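Local coordinates for protein siderophore biosynthesis lipase/esterase, putative (Aspergillus fumigatus, PDB 6GUP) that hydrolyses the ester bonds of the fungal siderophore fusarinine C, yielding fusarinine and ferric iron, while leaving triacetylfusarinine C uncleaved, at residues R301-N304 against A305-N309; E187-P190 against V191-L195. All blocks are in the same frame, centred on the assembly; numbering follows the deposited sequence.

Both contacts are local, each made along a single helix, and they lie in different parts of the alpha/beta-hydrolase fold, with centres about 37 Å apart and nearest atoms about 21 Å apart. Contact 1 is partly buried: its helix, 295-307, is the crossover between the sheet strands 278-283 and 320-322, and its last turn closes in a Schellman motif. Contact 2 sits at the surface on helix 185-205, in the long insertion between strands 159-163 and 278-283. Each has an arginine facing an acid one turn on, but the pair of contact 1 is long and water-bridged, whereas that of contact 2 meets directly.

Contact 1. Residues R301-N304 against A305-N309; sequences RWRN and ATDHN
Thr306 and Trp302 meet through one carbonyl that is gripped twice. Trp302 O accepts Thr306 N at 2.8 Å and, from the opposite face of the carbonyl plane, the Thr306 hydroxyl, with OG1 to O at 2.6 Å. OG1 sits beside its own backbone N (chi1 -54°), which points it back at the preceding turn. Alongside, Arg303 O receives Asp307 N at 2.7 Å.

The last bond breaks the helical pattern. Asn309 N reaches back to Asn304 O at 2.9 Å, in the carbonyl plane and on a lone pair, while His308, with positive phi, turns the chain; a weak bond from His308 N to Ala305 O completes a Schellman motif. The Asn309 side chain folds back over this closure, OD1 lying 3.6 Å from Asn304 CB.

Further out, the extended Arg303 chain passes obliquely across Asp307. Their flat groups stand almost perpendicular, 87° apart, and the salt bridge from NE to OD2 is long, at 3.8 Å. A water also bridges the pair, accepting from Arg303 NE and donating to Asp307 OD2 at 2.7 Å. The other carboxylate oxygen, OD1, takes the backbone N of Trp315, which ties the end of helix 295-307 to the loop leading into strand 320-322. On the buried side Trp302 stacks on Phe265 and meets Phe282 of strand 278-283.

Asp307 thus divides its two oxygens between a hydrated arginine and a backbone amide, and its negative charge at the C-terminal end of the helix is probably eased by both.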
loop_
_atom_site.group_PDB
_atom_site.type_symbol
_atom_site.label_atom_id
_atom_site.label_comp_id
_atom_site.label_asym_id
_atom_site.label_seq_id
_atom_site.Cartn_x
_atom_site.Cartn_y
_atom_site.Cartn_z
ATOM N N ARG A 301 5.115 -29.554 -18.601
ATOM C CA ARG A 301 4.895 -30.224 -17.316
ATOM C C ARG A 301 3.764 -29.576 -16.506
ATOM O O ARG A 301 2.989 -30.280 -15.855
ATOM C CB ARG A 301 6.191 -30.276 -16.500
ATOM C CG ARG A 301 7.238 -31.194 -17.114
ATOM C CD ARG A 301 8.491 -31.274 -16.263
ATOM N NE ARG A 301 8.226 -32.023 -15.033
ATOM C CZ ARG A 301 8.452 -31.609 -13.781
ATOM N NH1 ARG A 301 9.001 -30.422 -13.506
ATOM N NH2 ARG A 301 8.138 -32.422 -12.774
ATOM N N TRP A 302 3.664 -28.246 -16.556
ATOM C CA TRP A 302 2.526 -27.538 -15.953
ATOM C C TRP A 302 1.225 -27.841 -16.697
ATOM O O TRP A 302 0.187 -28.045 -16.064
ATOM C CB TRP A 302 2.754 -26.022 -15.912
ATOM C CG TRP A 302 3.859 -25.566 -14.992
ATOM C CD1 TRP A 302 4.568 -26.324 -14.098
ATOM C CD2 TRP A 302 4.353 -24.229 -14.860
ATOM N NE1 TRP A 302 5.484 -25.544 -13.435
ATOM C CE2 TRP A 302 5.372 -24.253 -13.880
ATOM C CE3 TRP A 302 4.039 -23.012 -15.481
ATOM C CZ2 TRP A 302 6.080 -23.105 -13.507
ATOM C CZ3 TRP A 302 4.745 -21.870 -15.108
ATOM C CH2 TRP A 302 5.754 -21.927 -14.128
ATOM N N ARG A 303 1.285 -27.868 -18.030
ATOM C CA ARG A 303 0.129 -28.240 -18.854
ATOM C C ARG A 303 -0.379 -29.636 -18.503
ATOM O O ARG A 303 -1.570 -29.819 -18.246
ATOM C CB ARG A 303 0.462 -28.167 -20.354
ATOM C CG ARG A 303 -0.640 -28.720 -21.250
ATOM C CD ARG A 303 -0.449 -28.399 -22.721
ATOM N NE ARG A 303 -1.589 -28.889 -23.499
ATOM C CZ ARG A 303 -1.831 -28.618 -24.783
ATOM N NH1 ARG A 303 -1.014 -27.839 -25.493
ATOM N NH2 ARG A 303 -2.912 -29.132 -25.367
ATOM N N ASN A 304 0.532 -30.607 -18.497
ATOM C CA ASN A 304 0.187 -32.005 -18.210
ATOM C C ASN A 304 -0.309 -32.219 -16.775
ATOM O O ASN A 304 -1.181 -33.059 -16.544
ATOM C CB ASN A 304 1.375 -32.931 -18.511
ATOM C CG ASN A 304 1.662 -33.057 -20.001
ATOM O OD1 ASN A 304 0.747 -33.167 -20.818
ATOM N ND2 ASN A 304 2.942 -33.054 -20.358
ATOM N N ALA A 305 0.245 -31.465 -15.825
ATOM C CA ALA A 305 -0.262 -31.457 -14.447
ATOM C C ALA A 305 -1.661 -30.841 -14.376
ATOM O O ALA A 305 -2.558 -31.410 -13.752
ATOM C CB ALA A 305 0.693 -30.712 -13.527
ATOM N N THR A 306 -1.836 -29.689 -15.029
ATOM C CA THR A 306 -3.127 -28.983 -15.082
ATOM C C THR A 306 -4.222 -29.804 -15.776
ATOM O O THR A 306 -5.348 -29.883 -15.281
ATOM C CB THR A 306 -2.991 -27.624 -15.810
ATOM O OG1 THR A 306 -1.948 -26.851 -15.206
ATOM C CG2 THR A 306 -4.288 -26.823 -15.750
ATOM N N ASP A 307 -3.882 -30.400 -16.918
ATOM C CA ASP A 307 -4.834 -31.182 -17.726
ATOM C C ASP A 307 -4.933 -32.667 -17.340
ATOM O O ASP A 307 -5.726 -33.398 -17.940
ATOM C CB ASP A 307 -4.480 -31.065 -19.220
ATOM C CG ASP A 307 -4.795 -29.691 -19.801
ATOM O OD1 ASP A 307 -5.449 -28.862 -19.128
ATOM O OD2 ASP A 307 -4.388 -29.441 -20.954
ATOM N N HIS A 308 -4.146 -33.104 -16.352
ATOM C CA HIS A 308 -4.120 -34.503 -15.901
ATOM C C HIS A 308 -3.818 -35.479 -17.051
ATOM O O HIS A 308 -4.483 -36.507 -17.207
ATOM C CB HIS A 308 -5.422 -34.860 -15.166
ATOM C CG HIS A 308 -5.619 -34.096 -13.895
ATOM N ND1 HIS A 308 -5.395 -34.650 -12.653
ATOM C CD2 HIS A 308 -6.002 -32.817 -13.674
ATOM C CE1 HIS A 308 -5.642 -33.748 -11.721
ATOM N NE2 HIS A 308 -6.010 -32.627 -12.313
ATOM N N ASN A 309 -2.806 -35.124 -17.845
ATOM C CA ASN A 309 -2.329 -35.927 -18.979
ATOM C C ASN A 309 -3.427 -36.218 -20.015
ATOM O O ASN A 309 -3.644 -37.370 -20.403
ATOM C CB ASN A 309 -1.677 -37.228 -18.484
ATOM C CG ASN A 309 -0.566 -36.979 -17.480
ATOM O OD1 ASN A 309 0.433 -36.334 -17.791
ATOM N ND2 ASN A 309 -0.735 -37.499 -16.268
HETATM O O HOH W 1 -3.269 -31.298 -22.509
#

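Contact 2. Residues E187-P190 against V191-L195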
loop_
_atom_site.group_PDB
_atom_site.type_symbol
_atom_site.label_atom_id
_atom_site.label_comp_id
_atom_site.label_asym_id
_atom_site.label_seq_id
_atom_site.Cartn_x
_atom_site.Cartn_y
_atom_site.Cartn_z
ATOM N N GLU A 187 31.004 -10.831 -4.946
ATOM C CA GLU A 187 30.614 -9.757 -4.025
ATOM C C GLU A 187 29.306 -10.062 -3.296
ATOM O O GLU A 187 29.122 -9.660 -2.145
ATOM C CB GLU A 187 30.428 -8.449 -4.791
ATOM C CG GLU A 187 31.625 -8.009 -5.620
ATOM C CD GLU A 187 31.266 -6.914 -6.602
ATOM O OE1 GLU A 187 30.480 -6.018 -6.231
ATOM O OE2 GLU A 187 31.757 -6.954 -7.750
ATOM N N ILE A 188 28.394 -10.739 -3.992
ATOM C CA ILE A 188 27.078 -11.106 -3.454
ATOM C C ILE A 188 27.157 -12.284 -2.472
ATOM O O ILE A 188 26.435 -12.302 -1.472
ATOM C CB ILE A 188 26.078 -11.406 -4.607
ATOM C CG1 ILE A 188 25.702 -10.094 -5.310
ATOM C CG2 ILE A 188 24.812 -12.099 -4.098
ATOM C CD1 ILE A 188 25.066 -10.268 -6.672
ATOM N N ARG A 189 28.026 -13.252 -2.766
ATOM C CA ARG A 189 28.154 -14.487 -1.972
ATOM C C ARG A 189 28.335 -14.288 -0.455
ATOM O O ARG A 189 27.590 -14.889 0.322
ATOM C CB ARG A 189 29.292 -15.361 -2.520
ATOM C CG ARG A 189 29.412 -16.725 -1.863
ATOM C CD ARG A 189 28.514 -17.710 -2.572
ATOM N NE ARG A 189 28.246 -18.902 -1.774
ATOM C CZ ARG A 189 27.924 -20.098 -2.270
ATOM N NH1 ARG A 189 27.839 -20.306 -3.587
ATOM N NH2 ARG A 189 27.698 -21.111 -1.438
ATOM N N PRO A 190 29.318 -13.459 -0.029
ATOM C CA PRO A 190 29.525 -13.226 1.414
ATOM C C PRO A 190 28.282 -12.706 2.138
ATOM O O PRO A 190 28.058 -13.040 3.303
ATOM C CB PRO A 190 30.625 -12.153 1.456
ATOM C CG PRO A 190 31.247 -12.148 0.111
ATOM C CD PRO A 190 30.202 -12.610 -0.848
ATOM N N VAL A 191 27.493 -11.898 1.433
ATOM C CA VAL A 191 26.273 -11.313 1.978
ATOM C C VAL A 191 25.183 -12.384 2.096
ATOM O O VAL A 191 24.478 -12.434 3.101
ATOM C CB VAL A 191 25.782 -10.123 1.120
ATOM C CG1 VAL A 191 24.591 -9.440 1.776
ATOM C CG2 VAL A 191 26.906 -9.111 0.913
ATOM N N PHE A 192 25.060 -13.234 1.075
ATOM C CA PHE A 192 24.096 -14.343 1.086
ATOM C C PHE A 192 24.330 -15.324 2.237
ATOM O O PHE A 192 23.379 -15.759 2.890
ATOM C CB PHE A 192 24.145 -15.109 -0.237
ATOM C CG PHE A 192 23.134 -16.214 -0.331
ATOM C CD1 PHE A 192 21.810 -15.920 -0.608
ATOM C CD2 PHE A 192 23.499 -17.544 -0.138
ATOM C CE1 PHE A 192 20.866 -16.923 -0.701
ATOM C CE2 PHE A 192 22.555 -18.557 -0.226
ATOM C CZ PHE A 192 21.234 -18.246 -0.507
ATOM N N GLU A 193 25.595 -15.674 2.460
ATOM C CA GLU A 193 25.981 -16.601 3.529
ATOM C C GLU A 193 25.739 -15.998 4.912
ATOM O O GLU A 193 25.299 -16.696 5.829
ATOM C CB GLU A 193 27.456 -17.004 3.395
ATOM C CG GLU A 193 27.796 -17.789 2.130
ATOM C CD GLU A 193 27.124 -19.151 2.057
ATOM O OE1 GLU A 193 27.043 -19.846 3.093
ATOM O OE2 GLU A 193 26.683 -19.532 0.952
ATOM N N LYS A 194 26.037 -14.708 5.053
ATOM C CA LYS A 194 25.746 -13.966 6.281
ATOM C C LYS A 194 24.235 -13.850 6.517
ATOM O O LYS A 194 23.778 -14.009 7.647
ATOM C CB LYS A 194 26.389 -12.575 6.235
ATOM C CG LYS A 194 26.398 -11.833 7.562
ATOM C CD LYS A 194 27.366 -10.657 7.518
ATOM C CE LYS A 194 27.072 -9.618 8.587
ATOM N NZ LYS A 194 27.887 -8.387 8.381
ATOM N N LEU A 195 23.474 -13.593 5.451
ATOM C CA LEU A 195 22.006 -13.496 5.536
ATOM C C LEU A 195 21.333 -14.806 5.963
ATOM O O LEU A 195 20.391 -14.780 6.757
ATOM C CB LEU A 195 21.399 -13.006 4.210
ATOM C CG LEU A 195 21.517 -11.514 3.874
ATOM C CD1 LEU A 195 21.056 -11.266 2.445
ATOM C CD2 LEU A 195 20.724 -10.651 4.845
#
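The backbone from Ile188 to Lys194 is an alpha helix kinked at Pro190, whose ring nitrogen has no hydrogen to give the preceding turn, while Phe192 N to Ile188 O (3.0 Å) and Glu193 N to Arg189 O (3.0 Å) carry the regular pattern onward. Lys194 N closes the next turn on Pro190 O at 3.2 Å, and Ile188 O also takes a weak bond from Val191 N. The helix, 185-205, belongs to the insertion between strands 159-163 and 278-283, the place where many alpha/beta-hydrolases carry a cap or lid.

On the outer surface Arg189 and Glu193 form a salt bridge one turn apart. Arg189 bends at chi2 (87°), which swings its guanidinium along the helix toward the acid; Glu193 bends as well. The two flat groups come within 15° of parallel, yet a single carboxylate oxygen does the work: OE2 lies 3.0 Å from Arg189 NH2 and 3.2 Å from Arg189 NE. Both hydrogen bonds are weak, their N-H directions well off the oxygen, so the attraction is probably more electrostatic than directional.

Val191 packs back against the previous turn, its CB 3.4 Å from Ile188 O, and also touches Met218 of helix 216-222. Ile188, buried, and Phe192, partly exposed, both pack on Leu176 of helix 168-178, and Phe192 also reaches Phe234 of helix 231-238. The Phe192 ring comes near the ion pair too: Glu193 OE2 lies in the plane of the ring at its edge, 3.9 Å from Phe192 CD2.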